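Local coordinates for toxin protein (Yersinia entomophaga, PDB 6AQK) that probably acts as an ADP-ribosyltransferase, the toxic C-terminal domain of an RHS protein that would transfer ADP-ribose to a target in the poisoned cell, at residues G85-D88 with A89-G93; V185-P188 with L189-M193; I55-W58 with A59-R63; T107-I110 with S111-Y114. All blocks are in the same frame, centred on the assembly; numbering follows the deposited sequence.

Contacts 1 and 2 are the pair that touch: Trp91 CZ2 of contact 1 lies 3.4 Å from Pro188 CD of contact 2, so the indole that follows helix 74-90 rests on Pro188, in the turn between strands 184-187 and 192-200. Contact 3, on the preceding helix 51-63, has its centre about 26 Å from that of contact 1. Contact 4, in the loop after strand 101-106, is about 17 Å from contact 2 centre to centre, with nearest atoms about 6 Å apart. In contact 3 the side chain of Ile55 is about 4 Å from a bound platinum ion; Met51 and His74 make a platinum site.

Contact 1: residues G85-D88 with A89-G93; sequences GKID and AEWSG
Gly85 and Ala89, then Lys86 and Glu90, are joined by i to i+4 bonds of helix 74-90: Ala89 N donates to Gly85 O at 3.0 Å and Glu90 N to Lys86 O at 2.9 Å. At Trp91 the bonding differs. Trp91 N is 3.1 Å from Ile87 O, but the angle is too poor for a bond, and it turns instead to Asp88 O in a weak bond of 3.3 Å. A water extends the chain of bonds, donating to Asp88 O and accepting from Ser92 N.

The apolar contact is Ile87 on Trp91. Ile87 CG2 reaches the six-membered end of the indole at its edge, near the ring plane, 3.6 Å from Trp91 CZ3. Trp91 CG stands opposite its own backbone N (chi1 -160°), which brings the edge of the indole to Ile87.

Among the charged groups, Glu90 lays its CG 3.1 Å from Lys86 O, while its OE1 accepts from Tyr94 OH and Ala18 N; Lys86 NZ stays 5.9 Å from Glu90 OE2.

Around this part of the helix, Asp88 OD2 bonds Tyr45 OH, Trp91 NE1 bonds Ala172 O, Ile87 packs on Ala18 in the loop before helix 19-23, and Trp91 packs on Pro188, which follows strand 184-187.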
loop_
_atom_site.group_PDB
_atom_site.type_symbol
_atom_site.label_atom_id
_atom_site.label_comp_id
_atom_site.label_asym_id
_atom_site.label_seq_id
_atom_site.Cartn_x
_atom_site.Cartn_y
_atom_site.Cartn_z
ATOM N N GLY A 85 13.166 -10.817 -1.896
ATOM C CA GLY A 85 14.303 -11.115 -1.035
ATOM C C GLY A 85 15.380 -10.069 -1.052
ATOM O O GLY A 85 15.782 -9.549 0.020
ATOM N N LYS A 86 15.811 -9.697 -2.274
ATOM C CA LYS A 86 16.788 -8.636 -2.428
ATOM C C LYS A 86 16.352 -7.322 -1.920
ATOM O O LYS A 86 17.165 -6.628 -1.315
ATOM C CB LYS A 86 17.287 -8.476 -3.870
ATOM C CG LYS A 86 17.958 -9.739 -4.376
ATOM C CD LYS A 86 19.189 -9.419 -5.244
ATOM C CE LYS A 86 18.822 -8.683 -6.505
ATOM N NZ LYS A 86 17.866 -9.504 -7.319
ATOM N N ILE A 87 15.064 -6.967 -2.143
ATOM C CA ILE A 87 14.568 -5.683 -1.663
ATOM C C ILE A 87 14.721 -5.599 -0.125
ATOM O O ILE A 87 15.138 -4.599 0.402
ATOM C CB ILE A 87 13.099 -5.464 -2.147
ATOM C CG1 ILE A 87 13.096 -5.200 -3.642
ATOM C CG2 ILE A 87 12.443 -4.336 -1.433
ATOM C CD1 ILE A 87 11.731 -5.247 -4.291
ATOM N N ASP A 88 14.412 -6.684 0.545
ATOM C CA ASP A 88 14.495 -6.704 2.020
ATOM C C ASP A 88 15.946 -6.713 2.504
ATOM O O ASP A 88 16.249 -6.095 3.503
ATOM C CB ASP A 88 13.673 -7.900 2.559
ATOM C CG ASP A 88 12.181 -7.603 2.633
ATOM O OD1 ASP A 88 11.880 -6.429 2.856
ATOM O OD2 ASP A 88 11.333 -8.512 2.496
ATOM N N ALA A 89 16.827 -7.411 1.774
ATOM C CA ALA A 89 18.271 -7.434 2.039
ATOM C C ALA A 89 18.908 -6.065 1.928
ATOM O O ALA A 89 19.691 -5.649 2.818
ATOM C CB ALA A 89 18.903 -8.403 1.129
ATOM N N GLU A 90 18.434 -5.311 0.923
ATOM C CA GLU A 90 18.925 -3.981 0.648
ATOM C C GLU A 90 18.356 -2.936 1.519
ATOM O O GLU A 90 18.819 -1.766 1.477
ATOM C CB GLU A 90 18.651 -3.623 -0.815
ATOM C CG GLU A 90 19.390 -4.537 -1.800
ATOM C CD GLU A 90 19.121 -4.264 -3.233
ATOM O OE1 GLU A 90 18.290 -3.387 -3.540
ATOM O OE2 GLU A 90 19.780 -4.903 -4.097
ATOM N N TRP A 91 17.288 -3.259 2.237
ATOM C CA TRP A 91 16.401 -2.176 2.750
ATOM C C TRP A 91 17.141 -1.160 3.646
ATOM O O TRP A 91 16.958 0.116 3.529
ATOM C CB TRP A 91 15.140 -2.725 3.501
ATOM C CG TRP A 91 14.043 -1.679 3.579
ATOM C CD1 TRP A 91 13.834 -0.791 4.570
ATOM C CD2 TRP A 91 13.032 -1.409 2.582
ATOM N NE1 TRP A 91 12.795 0.042 4.250
ATOM C CE2 TRP A 91 12.260 -0.362 3.051
ATOM C CE3 TRP A 91 12.706 -1.986 1.337
ATOM C CZ2 TRP A 91 11.235 0.205 2.301
ATOM C CZ3 TRP A 91 11.642 -1.446 0.608
ATOM C CH2 TRP A 91 10.912 -0.360 1.116
ATOM N N SER A 92 17.962 -1.682 4.550
ATOM C CA SER A 92 18.654 -0.786 5.508
ATOM C C SER A 92 19.594 0.187 4.795
ATOM O O SER A 92 19.846 1.232 5.323
ATOM C CB SER A 92 19.319 -1.572 6.646
ATOM O OG SER A 92 20.549 -2.042 6.171
ATOM N N GLY A 93 20.068 -0.144 3.577
ATOM C CA GLY A 93 20.968 0.693 2.790
ATOM C C GLY A 93 20.224 1.760 1.977
ATOM O O GLY A 93 20.860 2.599 1.406
HETATM O O HOH W 1 17.999 -4.502 5.197
#

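Contact 2: residues V185-P188 with L189-M193; sequences VTFP and LYNRM
Pro188 and Asn191 close a type II beta turn, which carries the chain from strand 184-187 of the small antiparallel sheet into strand 192-200 of the five-stranded mixed sheet. Asn191 N donates to Pro188 O at 2.9 Å, approaching from above the carbonyl plane, 42° out of it. Tyr190 takes the third position of the turn with a positive phi of 70°, the left-handed conformation a type II turn requires there.

The tight part lies on the inner side, where the Asn191 side chain folds back over the residues leading into the turn. Its CG points opposite the backbone N (chi1 179°), and this carries the amide to Phe187, where Asn191 ND2 comes within 3.6 Å of Phe187 CD2. Amide and ring planes are 43° apart, so the two flat groups are neither stacked nor perpendicular. On the proline side, Asn191 CB packs 3.9 Å from Pro188 CD, and OD1 lies equally far from that same carbon. Phe187 and Asn191 are both buried, and both also touch Met226 of strand 220-226. Backbone bonds from Tyr190 and Asn191 to Ser141 tie the turn to the chain just after strand 131-140.

The other side is looser. Tyr190 and Arg192 leave the backbone away from 185-188, and both residues are partly exposed; Arg192 pairs with Glu138 in a salt bridge, and Tyr190 meets the ring of His44. What covers the tyrosine ring from within the turn is its neighbour: Leu189 CG sits over the centre of one face, 3.6 Å above the plane of the Tyr190 ring.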
loop_
_atom_site.group_PDB
_atom_site.type_symbol
_atom_site.label_atom_id
_atom_site.label_comp_id
_atom_site.label_asym_id
_atom_site.label_seq_id
_atom_site.Cartn_x
_atom_site.Cartn_y
_atom_site.Cartn_z
ATOM N N VAL A 185 7.494 8.174 -0.942
ATOM C CA VAL A 185 8.150 7.467 0.142
ATOM C C VAL A 185 7.575 6.059 0.188
ATOM O O VAL A 185 6.381 5.908 0.318
ATOM C CB VAL A 185 7.875 8.189 1.491
ATOM C CG1 VAL A 185 8.387 7.376 2.655
ATOM C CG2 VAL A 185 8.414 9.616 1.481
ATOM N N THR A 186 8.419 5.053 0.141
ATOM C CA THR A 186 7.965 3.681 0.125
ATOM C C THR A 186 8.224 2.878 1.377
ATOM O O THR A 186 9.278 3.065 2.080
ATOM C CB THR A 186 8.685 2.998 -1.072
ATOM O OG1 THR A 186 8.594 3.865 -2.214
ATOM C CG2 THR A 186 8.074 1.606 -1.426
ATOM N N PHE A 187 7.325 1.928 1.650
ATOM C CA PHE A 187 7.398 1.113 2.852
ATOM C C PHE A 187 7.495 -0.299 2.430
ATOM O O PHE A 187 7.018 -0.654 1.354
ATOM C CB PHE A 187 6.220 1.348 3.757
ATOM C CG PHE A 187 6.227 2.711 4.372
ATOM C CD1 PHE A 187 5.828 3.822 3.637
ATOM C CD2 PHE A 187 6.782 2.900 5.619
ATOM C CE1 PHE A 187 5.835 5.078 4.207
ATOM C CE2 PHE A 187 6.783 4.153 6.210
ATOM C CZ PHE A 187 6.340 5.247 5.488
ATOM N N PRO A 188 8.173 -1.127 3.229
ATOM C CA PRO A 188 8.394 -2.474 2.797
ATOM C C PRO A 188 7.244 -3.442 2.990
ATOM O O PRO A 188 6.317 -3.212 3.777
ATOM C CB PRO A 188 9.629 -2.884 3.644
ATOM C CG PRO A 188 9.350 -2.192 4.921
ATOM C CD PRO A 188 8.843 -0.863 4.501
ATOM N N LEU A 189 7.288 -4.538 2.247
ATOM C CA LEU A 189 6.351 -5.644 2.499
ATOM C C LEU A 189 6.377 -6.040 4.000
ATOM O O LEU A 189 7.465 -6.132 4.608
ATOM C CB LEU A 189 6.728 -6.836 1.640
ATOM C CG LEU A 189 5.711 -8.016 1.653
ATOM C CD1 LEU A 189 4.302 -7.558 1.246
ATOM C CD2 LEU A 189 6.200 -9.115 0.728
ATOM N N TYR A 190 5.220 -6.230 4.610
ATOM C CA TYR A 190 5.079 -6.524 6.063
ATOM C C TYR A 190 5.405 -5.373 6.988
ATOM O O TYR A 190 5.436 -5.550 8.199
ATOM C CB TYR A 190 5.779 -7.814 6.533
ATOM C CG TYR A 190 5.684 -8.966 5.547
ATOM C CD1 TYR A 190 4.464 -9.412 5.064
ATOM C CD2 TYR A 190 6.832 -9.673 5.165
ATOM C CE1 TYR A 190 4.364 -10.467 4.162
ATOM C CE2 TYR A 190 6.739 -10.740 4.241
ATOM C CZ TYR A 190 5.521 -11.151 3.771
ATOM O OH TYR A 190 5.416 -12.212 2.896
ATOM N N ASN A 191 5.528 -4.158 6.450
ATOM C CA ASN A 191 5.685 -2.978 7.272
ATOM C C ASN A 191 4.607 -2.962 8.349
ATOM O O ASN A 191 3.430 -3.203 8.060
ATOM C CB ASN A 191 5.566 -1.746 6.382
ATOM C CG ASN A 191 5.689 -0.460 7.141
ATOM O OD1 ASN A 191 6.711 -0.242 7.761
ATOM N ND2 ASN A 191 4.649 0.394 7.086
ATOM N N ARG A 192 5.021 -2.648 9.571
ATOM C CA ARG A 192 4.112 -2.564 10.693
ATOM C C ARG A 192 3.498 -1.204 10.802
ATOM O O ARG A 192 4.202 -0.201 10.824
ATOM C CB ARG A 192 4.855 -2.914 12.017
ATOM C CG ARG A 192 5.201 -4.405 12.087
ATOM C CD ARG A 192 5.915 -4.886 13.349
ATOM N NE ARG A 192 6.553 -3.795 14.067
ATOM C CZ ARG A 192 6.190 -3.298 15.259
ATOM N NH1 ARG A 192 6.888 -2.301 15.771
ATOM N NH2 ARG A 192 5.167 -3.789 15.970
ATOM N N MET A 193 2.189 -1.191 10.936
ATOM C CA MET A 193 1.442 0.045 11.160
ATOM C C MET A 193 0.356 -0.171 12.226
ATOM O O MET A 193 -0.127 -1.281 12.446
ATOM C CB MET A 193 0.847 0.570 9.874
ATOM C CG MET A 193 -0.234 -0.256 9.234
ATOM S SD MET A 193 -0.997 0.527 7.752
ATOM C CE MET A 193 0.430 0.646 6.708
#

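Contact 3: residues I55-W58 with A59-R63; sequences ISKW and AEIGR
Ile55 O accepts from Ala59 N at 2.8 Å, the shortest of four successive backbone bonds that make these residues a regular alpha helix, part of helix 51-63. The others are Trp58 O to Gly62 N at 2.9 Å, Lys57 O to Ile61 N at 3.0 Å, and Ser56 O to Glu60 N at 3.1 Å.

Outside the backbone, the polar link is a salt bridge in which Lys57 NZ stands 3.5 Å from Glu60 OE2, so that the hydrogen bond within it is weak. The lysine chain bends at chi2 and chi3 to reach its partner, whereas Glu60 is extended beyond CG, so the two meet above the helix surface three residues apart.

Packing comes next. Ile61 CD1 lies 3.4 Å from Lys57 O and 3.9 Å from Lys57 CG, alongside the aliphatic root of the lysine; the isoleucine also touches Ser32, Ile35 and Ala36 of helix 27-39. Trp58 faces another way: CG stands opposite its backbone N (chi1 -178°), sending the buried indole off the helix to Phe77 and Val80 of helix 74-90, with NE1 bonded to Tyr29 O and Phe33 meeting the ring edge-to-face. Helix 51-63 thus packs on both helix 27-39 and helix 74-90.

Arg63 curls back along the surface, and Ala59 O, which already takes the Arg63 N-H, lies 3.6 Å above the centre of the Arg63 guanidinium plane, over one of its faces.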
loop_
_atom_site.group_PDB
_atom_site.type_symbol
_atom_site.label_atom_id
_atom_site.label_comp_id
_atom_site.label_asym_id
_atom_site.label_seq_id
_atom_site.Cartn_x
_atom_site.Cartn_y
_atom_site.Cartn_z
ATOM N N ILE A 55 1.277 -20.572 -8.148
ATOM C CA ILE A 55 1.446 -20.095 -9.505
ATOM C C ILE A 55 0.128 -19.970 -10.201
ATOM O O ILE A 55 -0.144 -18.950 -10.867
ATOM C CB ILE A 55 2.480 -20.956 -10.271
ATOM C CG1 ILE A 55 3.877 -20.651 -9.726
ATOM C CG2 ILE A 55 2.448 -20.646 -11.757
ATOM C CD1 ILE A 55 4.930 -21.733 -9.968
ATOM N N SER A 56 -0.729 -20.973 -10.018
ATOM C CA SER A 56 -2.038 -20.970 -10.628
ATOM C C SER A 56 -2.937 -19.749 -10.236
ATOM O O SER A 56 -3.513 -19.019 -11.080
ATOM C CB SER A 56 -2.720 -22.300 -10.319
ATOM O OG SER A 56 -4.012 -22.250 -10.876
ATOM N N LYS A 57 -2.965 -19.479 -8.940
ATOM C CA LYS A 57 -3.662 -18.327 -8.415
ATOM C C LYS A 57 -3.034 -17.026 -8.901
ATOM O O LYS A 57 -3.723 -16.105 -9.318
ATOM C CB LYS A 57 -3.581 -18.362 -6.867
ATOM C CG LYS A 57 -4.407 -17.283 -6.159
ATOM C CD LYS A 57 -5.858 -17.281 -6.653
ATOM C CE LYS A 57 -6.829 -17.244 -5.501
ATOM N NZ LYS A 57 -8.182 -17.559 -6.021
ATOM N N TRP A 58 -1.703 -16.961 -8.819
ATOM C CA TRP A 58 -0.974 -15.778 -9.267
ATOM C C TRP A 58 -1.324 -15.464 -10.735
ATOM O O TRP A 58 -1.645 -14.304 -11.086
ATOM C CB TRP A 58 0.527 -16.026 -9.065
ATOM C CG TRP A 58 1.409 -14.891 -9.444
ATOM C CD1 TRP A 58 1.098 -13.542 -9.498
ATOM C CD2 TRP A 58 2.763 -15.013 -9.812
ATOM N NE1 TRP A 58 2.227 -12.825 -9.886
ATOM C CE2 TRP A 58 3.256 -13.722 -10.075
ATOM C CE3 TRP A 58 3.623 -16.111 -9.945
ATOM C CZ2 TRP A 58 4.579 -13.510 -10.534
ATOM C CZ3 TRP A 58 4.882 -15.909 -10.374
ATOM C CH2 TRP A 58 5.370 -14.607 -10.664
ATOM N N ALA A 59 -1.336 -16.500 -11.578
ATOM C CA ALA A 59 -1.633 -16.292 -13.026
ATOM C C ALA A 59 -3.039 -15.721 -13.214
ATOM O O ALA A 59 -3.275 -14.785 -14.003
ATOM C CB ALA A 59 -1.433 -17.602 -13.808
ATOM N N GLU A 60 -3.970 -16.255 -12.449
ATOM C CA GLU A 60 -5.359 -15.810 -12.503
ATOM C C GLU A 60 -5.449 -14.345 -12.182
ATOM O O GLU A 60 -6.045 -13.584 -12.959
ATOM C CB GLU A 60 -6.164 -16.658 -11.537
ATOM C CG GLU A 60 -7.638 -16.354 -11.310
ATOM C CD GLU A 60 -8.180 -17.272 -10.200
ATOM O OE1 GLU A 60 -7.817 -18.478 -10.166
ATOM O OE2 GLU A 60 -8.884 -16.779 -9.313
ATOM N N ILE A 61 -4.794 -13.926 -11.088
ATOM C CA ILE A 61 -4.849 -12.506 -10.699
ATOM C C ILE A 61 -4.147 -11.600 -11.750
ATOM O O ILE A 61 -4.643 -10.524 -12.159
ATOM C CB ILE A 61 -4.217 -12.322 -9.348
ATOM C CG1 ILE A 61 -4.978 -13.113 -8.294
ATOM C CG2 ILE A 61 -4.116 -10.843 -8.932
ATOM C CD1 ILE A 61 -4.053 -13.498 -7.167
ATOM N N GLY A 62 -3.004 -12.074 -12.242
ATOM C CA GLY A 62 -2.169 -11.269 -13.133
ATOM C C GLY A 62 -2.812 -11.036 -14.494
ATOM O O GLY A 62 -2.684 -9.959 -15.070
ATOM N N ARG A 63 -3.651 -11.966 -14.920
ATOM C CA ARG A 63 -4.428 -11.738 -16.164
ATOM C C ARG A 63 -5.472 -10.639 -16.099
ATOM O O ARG A 63 -5.866 -10.099 -17.111
ATOM C CB ARG A 63 -5.058 -13.066 -16.578
ATOM C CG ARG A 63 -4.063 -13.960 -17.278
ATOM C CD ARG A 63 -4.789 -15.112 -17.962
ATOM N NE ARG A 63 -5.463 -15.978 -16.981
ATOM C CZ ARG A 63 -4.922 -17.050 -16.385
ATOM N NH1 ARG A 63 -5.660 -17.745 -15.510
ATOM N NH2 ARG A 63 -3.655 -17.439 -16.640
#

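Contact 4: residues T107-I110 with S111-Y114; sequences TPVI and SNSY
Ser111 reaches back to Pro108, and its short side chain can be followed atom by atom. Ser111 CB comes first, 3.4 Å from Pro108 O. The tip, Ser111 OG, then donates to Pro108 O at 2.6 Å, a short bond running nearly along the C=O axis. A chi1 of 59° puts OG between the backbone N and the carbonyl carbon, the setting that turns it back on its own helical turn. Since Ser111 N also donates to Pro108 O, at 3.0 Å from above the carbonyl plane, one carbonyl is gripped twice by one residue.

The backbone bonds run three residues back, as in a 3-10 helix: Asn112 N bonds Val109 O at 3.1 Å, and the same spacing continues with Ser113 N to Ile110 O at 2.9 Å. An ST turn leads in, with Thr107 OG1 accepting from Val109 N at 3.2 Å.

Beyond these, Tyr114 folds its ring back towards Ile110. Tyr114 CD2 lies 3.4 Å from Ile110 O, approached obliquely, and Tyr114 CE2 touches Ile110 CB at 4.2 Å. Tyr114 N adds a weak bond to that same carbonyl.

The turn bridges strand 101-106 and helix 115-124, with Tyr114 at the helix N-cap position. Ile110 packs on Ile161 and Trp163 of strand 161-167 and on Leu117 of the helix, Ser111 lies against Ile121, and the buried Tyr114 ring meets Trp116 and the loop residues Pro142 and Leu143.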
loop_
_atom_site.group_PDB
_atom_site.type_symbol
_atom_site.label_atom_id
_atom_site.label_comp_id
_atom_site.label_asym_id
_atom_site.label_seq_id
_atom_site.Cartn_x
_atom_site.Cartn_y
_atom_site.Cartn_z
ATOM N N THR A 107 -8.338 3.418 -4.106
ATOM C CA THR A 107 -9.682 3.207 -4.529
ATOM C C THR A 107 -10.421 2.267 -3.563
ATOM O O THR A 107 -9.802 1.625 -2.675
ATOM C CB THR A 107 -9.757 2.563 -5.932
ATOM O OG1 THR A 107 -9.430 1.186 -5.825
ATOM C CG2 THR A 107 -8.827 3.279 -6.911
ATOM N N PRO A 108 -11.751 2.144 -3.739
ATOM C CA PRO A 108 -12.510 1.299 -2.820
ATOM C C PRO A 108 -12.145 -0.186 -2.924
ATOM O O PRO A 108 -12.526 -0.921 -2.067
ATOM C CB PRO A 108 -13.973 1.566 -3.227
ATOM C CG PRO A 108 -13.929 2.987 -3.636
ATOM C CD PRO A 108 -12.647 3.123 -4.409
ATOM N N VAL A 109 -11.386 -0.594 -3.947
ATOM C CA VAL A 109 -10.906 -2.015 -4.056
ATOM C C VAL A 109 -10.250 -2.510 -2.758
ATOM O O VAL A 109 -10.264 -3.724 -2.483
ATOM C CB VAL A 109 -9.851 -2.197 -5.189
ATOM C CG1 VAL A 109 -9.339 -3.634 -5.257
ATOM C CG2 VAL A 109 -10.457 -1.874 -6.524
ATOM N N ILE A 110 -9.591 -1.626 -2.001
ATOM C CA ILE A 110 -8.876 -2.057 -0.818
ATOM C C ILE A 110 -9.779 -2.514 0.333
ATOM O O ILE A 110 -9.318 -3.184 1.236
ATOM C CB ILE A 110 -7.803 -0.993 -0.334
ATOM C CG1 ILE A 110 -8.451 0.246 0.259
ATOM C CG2 ILE A 110 -6.762 -0.700 -1.444
ATOM C CD1 ILE A 110 -7.505 1.060 1.092
ATOM N N SER A 111 -11.065 -2.155 0.301
ATOM C CA SER A 111 -12.022 -2.696 1.257
ATOM C C SER A 111 -12.028 -4.241 1.190
ATOM O O SER A 111 -12.145 -4.905 2.201
ATOM C CB SER A 111 -13.412 -2.036 1.058
ATOM O OG SER A 111 -13.878 -2.265 -0.258
ATOM N N ASN A 112 -11.724 -4.797 0.026
ATOM C CA ASN A 112 -11.625 -6.254 -0.109
ATOM C C ASN A 112 -10.423 -6.854 0.670
ATOM O O ASN A 112 -10.418 -8.022 0.942
ATOM C CB ASN A 112 -11.604 -6.647 -1.635
ATOM C CG ASN A 112 -12.784 -6.023 -2.457
ATOM O OD1 ASN A 112 -13.809 -5.637 -1.885
ATOM N ND2 ASN A 112 -12.621 -5.901 -3.800
ATOM N N SER A 113 -9.390 -6.071 1.017
ATOM C CA SER A 113 -8.239 -6.542 1.760
ATOM C C SER A 113 -8.320 -6.264 3.237
ATOM O O SER A 113 -7.533 -6.795 3.965
ATOM C CB SER A 113 -6.935 -5.865 1.302
ATOM O OG SER A 113 -6.637 -6.156 -0.018
ATOM N N TYR A 114 -9.181 -5.357 3.656
ATOM C CA TYR A 114 -9.199 -4.881 5.040
ATOM C C TYR A 114 -10.644 -4.934 5.524
ATOM O O TYR A 114 -11.475 -4.092 5.160
ATOM C CB TYR A 114 -8.684 -3.445 5.111
ATOM C CG TYR A 114 -7.256 -3.254 4.606
ATOM C CD1 TYR A 114 -6.159 -3.853 5.249
ATOM C CD2 TYR A 114 -7.005 -2.424 3.538
ATOM C CE1 TYR A 114 -4.885 -3.615 4.822
ATOM C CE2 TYR A 114 -5.713 -2.224 3.085
ATOM C CZ TYR A 114 -4.659 -2.843 3.719
ATOM O OH TYR A 114 -3.390 -2.564 3.215
#